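Side-chain contacts in protein Ves (Pseudomonas fluorescens, PDB 5V00), which is a two-cupin protein, HutD, involved in histidine utilization in Pseudomonas, although its exact biochemical activity remains undetermined: residues B[32-37]-B[146-151]; B[68-73]-B[78-83]; B[114-119]-B[185-190]; B[155-160]-B[165-170]. All blocks are in the same frame, centred on the assembly; numbering follows the deposited sequence.

Contact 1: residues B[32-37]-B[146-151]; sequences EEITRD and LVFSVA. With FMT (formic acid), chain F.
Ile34 and Phe148 meet at about a right angle in the buried part of this contact. CD1 of Ile34 touches CE1 of Phe148 at 3.8 Å, coming obliquely to the ring. The extended chain of Ile34 (chi2 171°) gives CD1 that reach. Beside this pair, CG2 of Thr35 rests on CD2 of Leu146 at 3.9 Å. Thr35 sets its hydroxyl anti to the backbone N (chi1 179°), which turns CG2 toward Leu146 and OG1 toward Gln168, where it is hydrogen-bonded. Two consecutive residues can face the same way because Ile34 and Thr35 lie opposite Leu49 in a classic beta bulge. The strands belong to different antiparallel sheets. Strand 29-36 lies in the six-stranded sheet and strand 144-149 in the five-stranded one, so the contact is packing between two sheets, consistent with the seam between the halves of a bicupin. Phe148 also stacks on Phe116. The far side of strand 29-36 is polar and partly open to solvent. There Arg36 NH2 bonds Glu33 OE1 at 3.1 Å in a salt bridge. The donor lies above the carboxylate plane, although the oxygen is in the guanidinium plane. Another edge, between NH1 and NH2, holds a formate, with NH1 bonded to O1 and NH2 to O2, each at 3.0 Å. A leucine in place of Arg36 would probably leave Glu33 without its charged mate and the formate without this pair of donors. Val20 of the second subunit packs on Arg36, and Met22 of that subunit packs on Glu33.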
loop_
_atom_site.group_PDB
_atom_site.type_symbol
_atom_site.label_atom_id
_atom_site.label_comp_id
_atom_site.label_asym_id
_atom_site.label_seq_id
_atom_site.Cartn_x
_atom_site.Cartn_y
_atom_site.Cartn_z
ATOM N N GLU B 32 6.689 -9.839 4.128
ATOM C CA GLU B 32 6.281 -8.399 4.086
ATOM C C GLU B 32 5.590 -8.157 2.768
ATOM O O GLU B 32 6.170 -8.338 1.675
ATOM C CB GLU B 32 7.509 -7.516 4.169
ATOM C CG GLU B 32 8.127 -7.379 5.539
ATOM C CD GLU B 32 9.357 -6.571 5.640
ATOM O OE1 GLU B 32 9.999 -6.140 4.675
ATOM O OE2 GLU B 32 9.820 -6.427 6.758
ATOM N N GLU B 33 4.305 -7.784 2.801
ATOM C CA GLU B 33 3.602 -7.548 1.580
ATOM C C GLU B 33 3.937 -6.126 1.132
ATOM O O GLU B 33 4.039 -5.196 1.943
ATOM C CB GLU B 33 2.075 -7.549 1.805
ATOM C CG GLU B 33 1.491 -8.849 2.344
ATOM C CD GLU B 33 1.726 -10.029 1.454
ATOM O OE1 GLU B 33 1.711 -9.861 0.210
ATOM O OE2 GLU B 33 1.786 -11.169 1.965
ATOM N N ILE B 34 4.199 -5.962 -0.167
ATOM C CA ILE B 34 4.520 -4.633 -0.733
ATOM C C ILE B 34 3.235 -4.065 -1.364
ATOM O O ILE B 34 2.779 -2.973 -0.935
ATOM C CB ILE B 34 5.638 -4.693 -1.780
ATOM C CG1 ILE B 34 6.935 -5.185 -1.125
ATOM C CG2 ILE B 34 5.906 -3.338 -2.369
ATOM C CD1 ILE B 34 8.027 -5.485 -2.142
ATOM N N THR B 35 2.696 -4.744 -2.340
ATOM C CA THR B 35 1.512 -4.314 -3.033
ATOM C C THR B 35 0.949 -5.476 -3.820
ATOM O O THR B 35 1.552 -6.567 -3.862
ATOM C CB THR B 35 1.849 -3.071 -3.909
ATOM O OG1 THR B 35 0.694 -2.636 -4.620
ATOM C CG2 THR B 35 2.899 -3.485 -5.047
ATOM N N ARG B 36 -0.249 -5.308 -4.374
ATOM C CA ARG B 36 -1.002 -6.339 -5.054
ATOM C C ARG B 36 -2.102 -5.724 -5.846
ATOM O O ARG B 36 -2.348 -4.529 -5.720
ATOM C CB ARG B 36 -1.559 -7.346 -4.045
ATOM C CG ARG B 36 -2.452 -6.697 -2.954
ATOM C CD ARG B 36 -3.150 -7.744 -2.106
ATOM N NE ARG B 36 -2.128 -8.461 -1.323
ATOM C CZ ARG B 36 -2.382 -9.462 -0.477
ATOM N NH1 ARG B 36 -3.645 -9.850 -0.272
ATOM N NH2 ARG B 36 -1.372 -10.044 0.180
ATOM N N ASP B 37 -2.749 -6.517 -6.652
ATOM C CA ASP B 37 -3.888 -6.050 -7.419
ATOM C C ASP B 37 -5.079 -5.794 -6.491
ATOM O O ASP B 37 -5.128 -6.260 -5.369
ATOM C CB ASP B 37 -4.271 -6.993 -8.544
ATOM C CG ASP B 37 -5.001 -8.207 -8.060
ATOM O OD1 ASP B 37 -4.421 -9.107 -7.416
ATOM O OD2 ASP B 37 -6.247 -8.249 -8.134
ATOM N N LEU B 146 6.101 -1.367 -11.934
ATOM C CA LEU B 146 6.632 -1.434 -10.601
ATOM C C LEU B 146 8.166 -1.322 -10.694
ATOM O O LEU B 146 8.797 -1.959 -11.605
ATOM C CB LEU B 146 6.272 -2.754 -9.873
ATOM C CG LEU B 146 4.771 -2.932 -9.740
ATOM C CD1 LEU B 146 4.517 -4.447 -9.611
ATOM C CD2 LEU B 146 4.340 -2.251 -8.449
ATOM N N VAL B 147 8.748 -0.562 -9.816
ATOM C CA VAL B 147 10.209 -0.374 -9.723
ATOM C C VAL B 147 10.630 -0.643 -8.309
ATOM O O VAL B 147 10.363 0.145 -7.423
ATOM C CB VAL B 147 10.709 1.020 -10.189
ATOM C CG1 VAL B 147 12.199 1.114 -10.152
ATOM C CG2 VAL B 147 10.236 1.338 -11.591
ATOM N N PHE B 148 11.367 -1.749 -8.091
ATOM C CA PHE B 148 11.784 -2.182 -6.746
ATOM C C PHE B 148 13.278 -2.001 -6.599
ATOM O O PHE B 148 14.060 -2.604 -7.346
ATOM C CB PHE B 148 11.441 -3.662 -6.558
ATOM C CG PHE B 148 11.888 -4.250 -5.247
ATOM C CD1 PHE B 148 11.170 -3.994 -4.087
ATOM C CD2 PHE B 148 13.000 -5.080 -5.180
ATOM C CE1 PHE B 148 11.583 -4.485 -2.879
ATOM C CE2 PHE B 148 13.467 -5.538 -3.986
ATOM C CZ PHE B 148 12.714 -5.332 -2.818
ATOM N N SER B 149 13.698 -1.144 -5.683
ATOM C CA SER B 149 15.098 -0.793 -5.459
ATOM C C SER B 149 15.904 -1.790 -4.624
ATOM O O SER B 149 15.393 -2.239 -3.573
ATOM C CB SER B 149 15.168 0.564 -4.737
ATOM O OG SER B 149 16.490 0.860 -4.373
ATOM N N VAL B 150 17.139 -2.089 -5.047
ATOM C CA VAL B 150 18.072 -2.793 -4.191
ATOM C C VAL B 150 19.313 -1.937 -3.990
ATOM O O VAL B 150 20.407 -2.461 -3.879
ATOM C CB VAL B 150 18.372 -4.236 -4.687
ATOM C CG1 VAL B 150 17.118 -5.116 -4.639
ATOM C CG2 VAL B 150 18.965 -4.226 -6.070
ATOM N N ALA B 151 19.143 -0.618 -3.986
ATOM C CA ALA B 151 20.291 0.300 -3.869
ATOM C C ALA B 151 19.938 1.432 -2.954
ATOM O O ALA B 151 18.739 1.688 -2.672
ATOM C CB ALA B 151 20.701 0.853 -5.209
HETATM C C FMT F . -3.419 -12.351 1.975
HETATM O O1 FMT F . -4.477 -11.671 1.909
HETATM O O2 FMT F . -2.260 -11.838 2.465
#

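Contact 2: residues B[68-73]-B[78-83]. With FMT (formic acid), chain I.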
loop_
_atom_site.group_PDB
_atom_site.type_symbol
_atom_site.label_atom_id
_atom_site.label_comp_id
_atom_site.label_asym_id
_atom_site.label_seq_id
_atom_site.Cartn_x
_atom_site.Cartn_y
_atom_site.Cartn_z
ATOM N N ARG B 68 5.326 -18.001 -10.539
ATOM C CA ARG B 68 6.178 -17.324 -9.567
ATOM C C ARG B 68 7.499 -16.928 -10.201
ATOM O O ARG B 68 7.988 -17.612 -11.110
ATOM C CB ARG B 68 6.473 -18.195 -8.382
ATOM C CG ARG B 68 5.216 -18.654 -7.627
ATOM C CD ARG B 68 5.508 -19.240 -6.285
ATOM N NE ARG B 68 6.227 -18.346 -5.386
ATOM C CZ ARG B 68 6.575 -18.598 -4.139
ATOM N NH1 ARG B 68 6.464 -19.848 -3.586
ATOM N NH2 ARG B 68 7.185 -17.673 -3.494
ATOM N N VAL B 69 8.023 -15.775 -9.776
ATOM C CA VAL B 69 9.395 -15.437 -10.065
ATOM C C VAL B 69 9.971 -14.927 -8.767
ATOM O O VAL B 69 9.526 -13.902 -8.199
ATOM C CB VAL B 69 9.569 -14.371 -11.195
ATOM C CG1 VAL B 69 11.077 -14.208 -11.515
ATOM C CG2 VAL B 69 8.773 -14.752 -12.430
ATOM N N ILE B 70 11.049 -15.550 -8.296
ATOM C CA ILE B 70 11.656 -15.161 -7.042
ATOM C C ILE B 70 13.134 -14.786 -7.251
ATOM O O ILE B 70 13.754 -15.235 -8.201
ATOM C CB ILE B 70 11.528 -16.257 -5.938
ATOM C CG1 ILE B 70 12.455 -17.425 -6.194
ATOM C CG2 ILE B 70 10.073 -16.762 -5.817
ATOM C CD1 ILE B 70 12.377 -18.462 -5.109
ATOM N N THR B 71 13.653 -13.910 -6.409
ATOM C CA THR B 71 15.001 -13.448 -6.491
ATOM C C THR B 71 15.611 -13.259 -5.137
ATOM O O THR B 71 15.075 -12.543 -4.277
ATOM C CB THR B 71 15.128 -12.114 -7.234
ATOM O OG1 THR B 71 14.430 -12.153 -8.451
ATOM C CG2 THR B 71 16.570 -11.777 -7.503
ATOM N N VAL B 72 16.766 -13.866 -4.848
ATOM C CA VAL B 72 17.450 -13.577 -3.588
ATOM C C VAL B 72 17.917 -12.147 -3.534
ATOM O O VAL B 72 18.569 -11.689 -4.463
ATOM C CB VAL B 72 18.708 -14.501 -3.373
ATOM C CG1 VAL B 72 19.544 -14.037 -2.198
ATOM C CG2 VAL B 72 18.228 -15.952 -3.257
ATOM N N ILE B 73 17.549 -11.420 -2.478
ATOM C CA ILE B 73 17.964 -10.053 -2.304
ATOM C C ILE B 73 18.797 -9.742 -1.056
ATOM O O ILE B 73 19.433 -8.668 -0.978
ATOM C CB ILE B 73 16.811 -9.005 -2.418
ATOM C CG1 ILE B 73 15.820 -9.215 -1.276
ATOM C CG2 ILE B 73 16.127 -9.101 -3.768
ATOM C CD1 ILE B 73 14.703 -8.220 -1.201
ATOM N N MET B 78 20.736 -19.643 -1.717
ATOM C CA MET B 78 20.178 -20.908 -1.262
ATOM C C MET B 78 19.940 -21.856 -2.408
ATOM O O MET B 78 20.185 -21.508 -3.570
ATOM C CB MET B 78 18.921 -20.684 -0.361
ATOM C CG MET B 78 17.894 -19.843 -1.082
ATOM S SD MET B 78 16.991 -20.610 -2.358
ATOM C CE MET B 78 15.625 -19.284 -2.374
ATOM N N VAL B 79 19.580 -23.116 -2.080
ATOM C CA VAL B 79 19.316 -24.135 -3.062
ATOM C C VAL B 79 17.904 -24.592 -3.083
ATOM O O VAL B 79 17.328 -24.956 -2.043
ATOM C CB VAL B 79 20.251 -25.395 -2.763
ATOM C CG1 VAL B 79 19.837 -26.539 -3.647
ATOM C CG2 VAL B 79 21.661 -24.971 -3.059
ATOM N N LEU B 80 17.301 -24.588 -4.244
ATOM C CA LEU B 80 15.973 -25.091 -4.417
ATOM C C LEU B 80 15.902 -26.420 -5.088
ATOM O O LEU B 80 16.629 -26.683 -6.056
ATOM C CB LEU B 80 15.087 -24.127 -5.321
ATOM C CG LEU B 80 14.678 -22.818 -4.759
ATOM C CD1 LEU B 80 13.610 -22.269 -5.747
ATOM C CD2 LEU B 80 14.043 -22.872 -3.383
ATOM N N THR B 81 14.979 -27.268 -4.624
ATOM C CA THR B 81 14.638 -28.443 -5.320
ATOM C C THR B 81 13.199 -28.318 -5.806
ATOM O O THR B 81 12.301 -28.148 -4.983
ATOM C CB THR B 81 14.809 -29.708 -4.409
ATOM O OG1 THR B 81 16.164 -29.737 -3.952
ATOM C CG2 THR B 81 14.532 -30.958 -5.160
ATOM N N VAL B 82 12.989 -28.395 -7.106
ATOM C CA VAL B 82 11.663 -28.235 -7.724
ATOM C C VAL B 82 11.264 -29.571 -8.329
ATOM O O VAL B 82 11.939 -30.060 -9.268
ATOM C CB VAL B 82 11.736 -27.223 -8.867
ATOM C CG1 VAL B 82 10.365 -26.971 -9.481
ATOM C CG2 VAL B 82 12.365 -25.958 -8.294
ATOM N N ASP B 83 10.160 -30.116 -7.829
ATOM C CA ASP B 83 9.611 -31.404 -8.329
ATOM C C ASP B 83 10.687 -32.495 -8.377
ATOM O O ASP B 83 10.825 -33.197 -9.375
ATOM C CB ASP B 83 9.017 -31.233 -9.669
ATOM C CG ASP B 83 7.834 -30.206 -9.649
ATOM O OD1 ASP B 83 7.099 -30.228 -8.673
ATOM O OD2 ASP B 83 7.704 -29.457 -10.609
HETATM C C FMT I . 8.325 -18.830 -0.321
HETATM O O1 FMT I . 8.751 -17.855 -0.996
HETATM O O2 FMT I . 7.155 -19.424 -0.661
#
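Ile70 and Leu80 reach toward each other tip to tip, with their CD1 atoms 4.1 Å apart. The second bump is the methyl of Met78. Met78 sets CG between its backbone N and carbonyl carbon (chi1 55°), and its chain then bends at chi2 (74°); together these carry CE across to strand 68-73. CE settles in the hollow between the side chains of Ile70 and Val72. It lies 4.3 Å from Ile70 CD1 and 4.3 Å from Val72 CG2. Leu90, on the neighbouring strand 88-90, touches all four of these residues. Polar chemistry begins at Arg68, whose guanidinium edge faces a formate. NH1 bonds formate O2 at 3.0 Å, and NH2 bonds formate O1 at 3.0 Å. A second bond from NH2 to O2 is weak. An alanine at Arg68 would probably leave the formate without its charged donors, held by Asn117 alone among the donors named here. The two strands run nearly antiparallel, at 160°, with their axes 10.1 Å apart. They belong to different sheets, and their apolar side chains fill the space between. Such facing antiparallel sheets are the hallmark of the cupin jelly-roll barrel, and the formate may mark a pocket in it.

Contact 3: residues B[114-119]-B[185-190]; sequences RDFNLI and CLIELT. With FMT (formic acid), chain I.
Cys185 and Phe116 begin the contact. SG lies 3.9 Å from CE2 of the ring and 5.2 Å from its centroid. It sits 72° off the ring normal, in an oblique sulfur-aromatic contact. Two residues on, Ile187 takes the central place. Its CG1 stands anti to the carbonyl carbon (chi1 -62°), which carries CD1 to the phenyl group. CD1 is 3.7 Å from CE2 of Phe116 and almost as near CZ, and the two side chains come from opposite directions. The other branch of Ile187 serves Leu118, with CG2 at 4.3 Å from Leu118 CD2. One residue thus packs against two neighbours that lie on the same face of strand 113-120. Farther along, Leu189 also points across, but more loosely, with its CD1 4.6 Å from Leu118 CD1. No hydrogen bond links the segments. Asn117 points away from the apolar layer, and its ND2 donates to a formate that Arg68 also binds. The two strands run almost in the same direction, at 16°, with their axes 10.5 Å apart, as in face-to-face packing of two sheets. Strand 113-120 sits between strands 47-54 and 67-74 in the six-stranded sheet. Strand 184-191 sits between 144-149 and 125-132 in the five-stranded sheet. Leu129 of strand 125-132 touches both Cys185 and Ile187.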
loop_
_atom_site.group_PDB
_atom_site.type_symbol
_atom_site.label_atom_id
_atom_site.label_comp_id
_atom_site.label_asym_id
_atom_site.label_seq_id
_atom_site.Cartn_x
_atom_site.Cartn_y
_atom_site.Cartn_z
ATOM N N ARG B 114 16.666 -13.393 2.361
ATOM C CA ARG B 114 15.431 -12.673 1.985
ATOM C C ARG B 114 15.251 -12.751 0.443
ATOM O O ARG B 114 16.261 -12.578 -0.254
ATOM C CB ARG B 114 15.493 -11.247 2.451
ATOM C CG ARG B 114 15.726 -11.072 3.963
ATOM C CD ARG B 114 15.583 -9.615 4.412
ATOM N NE ARG B 114 14.166 -9.303 4.538
ATOM C CZ ARG B 114 13.626 -8.066 4.531
ATOM N NH1 ARG B 114 14.345 -7.020 4.319
ATOM N NH2 ARG B 114 12.317 -7.917 4.667
ATOM N N ASP B 115 14.049 -13.018 -0.019
ATOM C CA ASP B 115 13.697 -13.152 -1.435
ATOM C C ASP B 115 12.672 -12.067 -1.857
ATOM O O ASP B 115 11.715 -11.808 -1.066
ATOM C CB ASP B 115 13.052 -14.411 -1.739
ATOM C CG ASP B 115 14.065 -15.626 -1.812
ATOM O OD1 ASP B 115 15.232 -15.332 -1.725
ATOM O OD2 ASP B 115 13.552 -16.788 -1.860
ATOM N N PHE B 116 12.881 -11.466 -3.034
ATOM C CA PHE B 116 11.833 -10.605 -3.660
ATOM C C PHE B 116 10.951 -11.476 -4.480
ATOM O O PHE B 116 11.429 -12.203 -5.372
ATOM C CB PHE B 116 12.527 -9.510 -4.483
ATOM C CG PHE B 116 11.596 -8.646 -5.230
ATOM C CD1 PHE B 116 10.708 -7.821 -4.560
ATOM C CD2 PHE B 116 11.631 -8.633 -6.595
ATOM C CE1 PHE B 116 9.877 -6.983 -5.306
ATOM C CE2 PHE B 116 10.762 -7.815 -7.354
ATOM C CZ PHE B 116 9.924 -6.924 -6.670
ATOM N N ASN B 117 9.640 -11.519 -4.148
ATOM C CA ASN B 117 8.685 -12.426 -4.741
ATOM C C ASN B 117 7.627 -11.755 -5.606
ATOM O O ASN B 117 6.898 -10.884 -5.091
ATOM C CB ASN B 117 7.904 -13.136 -3.626
ATOM C CG ASN B 117 8.721 -14.281 -2.902
ATOM O OD1 ASN B 117 9.892 -14.549 -3.198
ATOM N ND2 ASN B 117 8.063 -14.954 -1.941
ATOM N N LEU B 118 7.537 -12.164 -6.865
ATOM C CA LEU B 118 6.383 -11.889 -7.709
ATOM C C LEU B 118 5.577 -13.139 -7.859
ATOM O O LEU B 118 6.125 -14.223 -8.211
ATOM C CB LEU B 118 6.810 -11.404 -9.085
ATOM C CG LEU B 118 5.809 -11.316 -10.155
ATOM C CD1 LEU B 118 4.765 -10.274 -9.783
ATOM C CD2 LEU B 118 6.426 -10.988 -11.473
ATOM N N ILE B 119 4.267 -13.048 -7.689
ATOM C CA ILE B 119 3.389 -14.121 -8.120
ATOM C C ILE B 119 2.212 -13.548 -8.886
ATOM O O ILE B 119 1.674 -12.467 -8.492
ATOM C CB ILE B 119 2.944 -14.940 -6.922
ATOM C CG1 ILE B 119 2.027 -16.095 -7.331
ATOM C CG2 ILE B 119 2.218 -14.082 -5.878
ATOM C CD1 ILE B 119 1.794 -17.071 -6.197
ATOM N N CYS B 185 14.614 -3.777 -9.887
ATOM C CA CYS B 185 13.828 -4.702 -10.659
ATOM C C CYS B 185 12.632 -3.985 -11.271
ATOM O O CYS B 185 11.924 -3.210 -10.579
ATOM C CB CYS B 185 13.356 -5.895 -9.812
ATOM S SG CYS B 185 12.561 -7.213 -10.771
ATOM N N LEU B 186 12.467 -4.132 -12.553
ATOM C CA LEU B 186 11.371 -3.549 -13.338
ATOM C C LEU B 186 10.304 -4.597 -13.585
ATOM O O LEU B 186 10.591 -5.635 -14.191
ATOM C CB LEU B 186 11.853 -3.025 -14.709
ATOM C CG LEU B 186 12.968 -1.990 -14.672
ATOM C CD1 LEU B 186 13.350 -1.649 -16.083
ATOM C CD2 LEU B 186 12.664 -0.764 -13.820
ATOM N N ILE B 187 9.070 -4.397 -13.125
ATOM C CA ILE B 187 7.974 -5.310 -13.380
ATOM C C ILE B 187 6.831 -4.587 -14.077
ATOM O O ILE B 187 6.489 -3.447 -13.697
ATOM C CB ILE B 187 7.492 -5.985 -12.099
ATOM C CG1 ILE B 187 8.639 -6.832 -11.503
ATOM C CG2 ILE B 187 6.230 -6.767 -12.261
ATOM C CD1 ILE B 187 8.373 -7.370 -10.144
ATOM N N GLU B 188 6.215 -5.213 -15.046
ATOM C CA GLU B 188 5.124 -4.658 -15.741
ATOM C C GLU B 188 3.966 -5.687 -15.794
ATOM O O GLU B 188 4.171 -6.871 -16.099
ATOM C CB GLU B 188 5.475 -4.271 -17.145
ATOM C CG GLU B 188 6.531 -3.202 -17.231
ATOM C CD GLU B 188 6.898 -2.799 -18.696
ATOM O OE1 GLU B 188 6.171 -3.066 -19.644
ATOM O OE2 GLU B 188 7.899 -2.220 -18.829
ATOM N N LEU B 189 2.786 -5.226 -15.480
ATOM C CA LEU B 189 1.604 -6.106 -15.380
ATOM C C LEU B 189 0.436 -5.451 -16.060
ATOM O O LEU B 189 0.169 -4.249 -15.852
ATOM C CB LEU B 189 1.313 -6.411 -13.929
ATOM C CG LEU B 189 2.387 -7.218 -13.189
ATOM C CD1 LEU B 189 2.382 -6.879 -11.770
ATOM C CD2 LEU B 189 1.997 -8.702 -13.348
ATOM N N THR B 190 -0.298 -6.241 -16.816
ATOM C CA THR B 190 -1.511 -5.790 -17.550
ATOM C C THR B 190 -2.601 -6.872 -17.514
ATOM O O THR B 190 -2.342 -8.020 -17.842
ATOM C CB THR B 190 -1.148 -5.465 -18.998
ATOM O OG1 THR B 190 -0.194 -4.399 -19.008
ATOM C CG2 THR B 190 -2.338 -5.075 -19.782
HETATM C C FMT I . 8.325 -18.830 -0.321
HETATM O O1 FMT I . 8.751 -17.855 -0.996
HETATM O O2 FMT I . 7.155 -19.424 -0.661
#

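Contact 4: residues B[155-160]-B[165-170]; sequences KVLGEK and DCLQVD
Leu167 holds CG anti to its own N (chi1 -178°), which sends both methyls across to Val156, Leu157 and Glu159. These three belong to a beta hairpin closed by a type I' turn from Val156 to Glu159. Backbone bonds in both directions between Val156 and Glu159 close the turn. The positive phi of Leu157 belongs to this turn, and its side chain reaches over strand 166-170. CD1 of Leu157 lies 3.8 Å from Val169 CG2 and 4.1 Å from Leu167 CD2, crossing both side chains at about a right angle. CD1 of Leu167 meets CG1 of Val156 tip to tip at 4.0 Å. It also touches CG of Glu159 at 4.0 Å. Glu159 then bends at chi2, so only its aliphatic part takes part, and Ala38 of the second subunit packs on it. The hairpin thus lies against the five-stranded sheet, consistent with the two walls of the second cupin barrel. On the other face of strand 166-170, Gln168 OE1 accepts from Trp14 NE1 as well as from the threonine of contact 1. Its NE2 donates to Asp170 OD1 at 2.8 Å, arriving on the syn side, 31° out of the carboxylate plane.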
loop_
_atom_site.group_PDB
_atom_site.type_symbol
_atom_site.label_atom_id
_atom_site.label_comp_id
_atom_site.label_asym_id
_atom_site.label_seq_id
_atom_site.Cartn_x
_atom_site.Cartn_y
_atom_site.Cartn_z
ATOM N N LYS B 155 16.659 6.436 -8.829
ATOM C CA LYS B 155 15.891 7.587 -9.305
ATOM C C LYS B 155 14.941 7.213 -10.396
ATOM O O LYS B 155 15.358 6.601 -11.377
ATOM C CB LYS B 155 16.853 8.659 -9.849
ATOM C CG LYS B 155 17.842 9.208 -8.806
ATOM C CD LYS B 155 18.833 10.188 -9.442
ATOM C CE LYS B 155 18.427 11.601 -9.311
ATOM N NZ LYS B 155 19.056 12.448 -10.391
ATOM N N VAL B 156 13.680 7.577 -10.244
ATOM C CA VAL B 156 12.656 7.221 -11.194
ATOM C C VAL B 156 11.462 8.131 -10.994
ATOM O O VAL B 156 10.957 8.299 -9.863
ATOM C CB VAL B 156 12.246 5.738 -11.131
ATOM C CG1 VAL B 156 11.924 5.307 -9.693
ATOM C CG2 VAL B 156 11.132 5.428 -12.115
ATOM N N LEU B 157 11.049 8.770 -12.084
ATOM C CA LEU B 157 9.856 9.619 -12.112
ATOM C C LEU B 157 9.851 10.687 -11.046
ATOM O O LEU B 157 8.828 10.971 -10.459
ATOM C CB LEU B 157 8.609 8.768 -12.087
ATOM C CG LEU B 157 8.309 7.977 -13.352
ATOM C CD1 LEU B 157 7.345 6.846 -13.196
ATOM C CD2 LEU B 157 7.911 8.916 -14.506
ATOM N N GLY B 158 10.996 11.264 -10.756
ATOM C CA GLY B 158 11.157 12.310 -9.808
ATOM C C GLY B 158 11.245 11.894 -8.372
ATOM O O GLY B 158 11.347 12.758 -7.503
ATOM N N GLU B 159 11.230 10.571 -8.100
ATOM C CA GLU B 159 11.303 10.018 -6.761
ATOM C C GLU B 159 12.657 9.369 -6.581
ATOM O O GLU B 159 13.394 9.059 -7.569
ATOM C CB GLU B 159 10.176 9.039 -6.550
ATOM C CG GLU B 159 8.796 9.577 -6.739
ATOM C CD GLU B 159 8.416 10.733 -5.805
ATOM O OE1 GLU B 159 9.036 10.924 -4.779
ATOM O OE2 GLU B 159 7.450 11.418 -6.199
ATOM N N LYS B 160 13.019 9.214 -5.330
ATOM C CA LYS B 160 14.208 8.560 -4.921
ATOM C C LYS B 160 13.865 7.401 -3.994
ATOM O O LYS B 160 13.310 7.567 -2.890
ATOM C CB LYS B 160 15.134 9.544 -4.195
ATOM C CG LYS B 160 15.651 10.637 -5.114
ATOM C CD LYS B 160 16.642 11.517 -4.349
ATOM C CE LYS B 160 17.249 12.529 -5.320
ATOM N NZ LYS B 160 18.214 13.429 -4.626
ATOM N N ASP B 165 12.493 -0.035 -1.211
ATOM C CA ASP B 165 11.362 0.831 -1.514
ATOM C C ASP B 165 10.879 0.489 -2.938
ATOM O O ASP B 165 11.686 -0.025 -3.762
ATOM C CB ASP B 165 11.771 2.311 -1.455
ATOM C CG ASP B 165 12.137 2.823 -0.068
ATOM O OD1 ASP B 165 11.762 2.191 0.966
ATOM O OD2 ASP B 165 12.795 3.890 -0.014
ATOM N N CYS B 166 9.603 0.718 -3.230
ATOM C CA CYS B 166 9.022 0.360 -4.533
ATOM C C CYS B 166 8.109 1.441 -5.064
ATOM O O CYS B 166 7.222 1.861 -4.355
ATOM C CB CYS B 166 8.191 -0.917 -4.334
ATOM S SG CYS B 166 7.511 -1.675 -5.794
ATOM N N LEU B 167 8.327 1.892 -6.305
ATOM C CA LEU B 167 7.459 2.811 -6.975
ATOM C C LEU B 167 6.489 2.030 -7.805
ATOM O O LEU B 167 6.832 0.970 -8.383
ATOM C CB LEU B 167 8.296 3.721 -7.844
ATOM C CG LEU B 167 7.502 4.780 -8.575
ATOM C CD1 LEU B 167 8.186 6.119 -8.563
ATOM C CD2 LEU B 167 7.136 4.342 -9.971
ATOM N N GLN B 168 5.226 2.462 -7.831
ATOM C CA GLN B 168 4.163 1.841 -8.606
ATOM C C GLN B 168 3.426 2.889 -9.440
ATOM O O GLN B 168 2.997 3.920 -8.905
ATOM C CB GLN B 168 3.162 1.157 -7.728
ATOM C CG GLN B 168 1.988 0.518 -8.435
ATOM C CD GLN B 168 1.146 -0.414 -7.535
ATOM O OE1 GLN B 168 1.567 -0.806 -6.456
ATOM N NE2 GLN B 168 0.040 -0.899 -8.088
ATOM N N VAL B 169 3.333 2.634 -10.745
ATOM C CA VAL B 169 2.490 3.452 -11.622
ATOM C C VAL B 169 1.271 2.595 -11.866
ATOM O O VAL B 169 1.336 1.371 -12.211
ATOM C CB VAL B 169 3.150 3.788 -12.966
ATOM C CG1 VAL B 169 2.141 4.603 -13.816
ATOM C CG2 VAL B 169 4.448 4.409 -12.793
ATOM N N ASP B 170 0.077 3.151 -11.730
ATOM C CA ASP B 170 -1.197 2.405 -11.951
ATOM C C ASP B 170 -2.061 3.164 -12.944
ATOM O O ASP B 170 -1.907 4.360 -13.110
ATOM C CB ASP B 170 -2.073 2.360 -10.720
ATOM C CG ASP B 170 -1.733 1.273 -9.759
ATOM O OD1 ASP B 170 -1.453 0.124 -10.197
ATOM O OD2 ASP B 170 -1.919 1.600 -8.526
#

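Contacts 1 and 3 are the central pair, with centres 7 Å apart. Both join the six-stranded sheet to the five-stranded one, and the Phe116-Phe148 stack ties them together. Contacts 2 and 4 lie on opposite sides of the chain's centre and do not touch. Each packs one of those large sheets against a smaller four-stranded one. The touching residues of contact 2 are all buried and apolar, whereas contact 4 includes partly exposed residues of a turn. Aromatic rings enter only at the central contacts. Polar groups lie to the side of the apolar layers. One formate bridges contacts 2 and 3, and another binds at contact 1. Contacts 1 and 4 share the Thr35-Gln168 bond and also reach the second subunit.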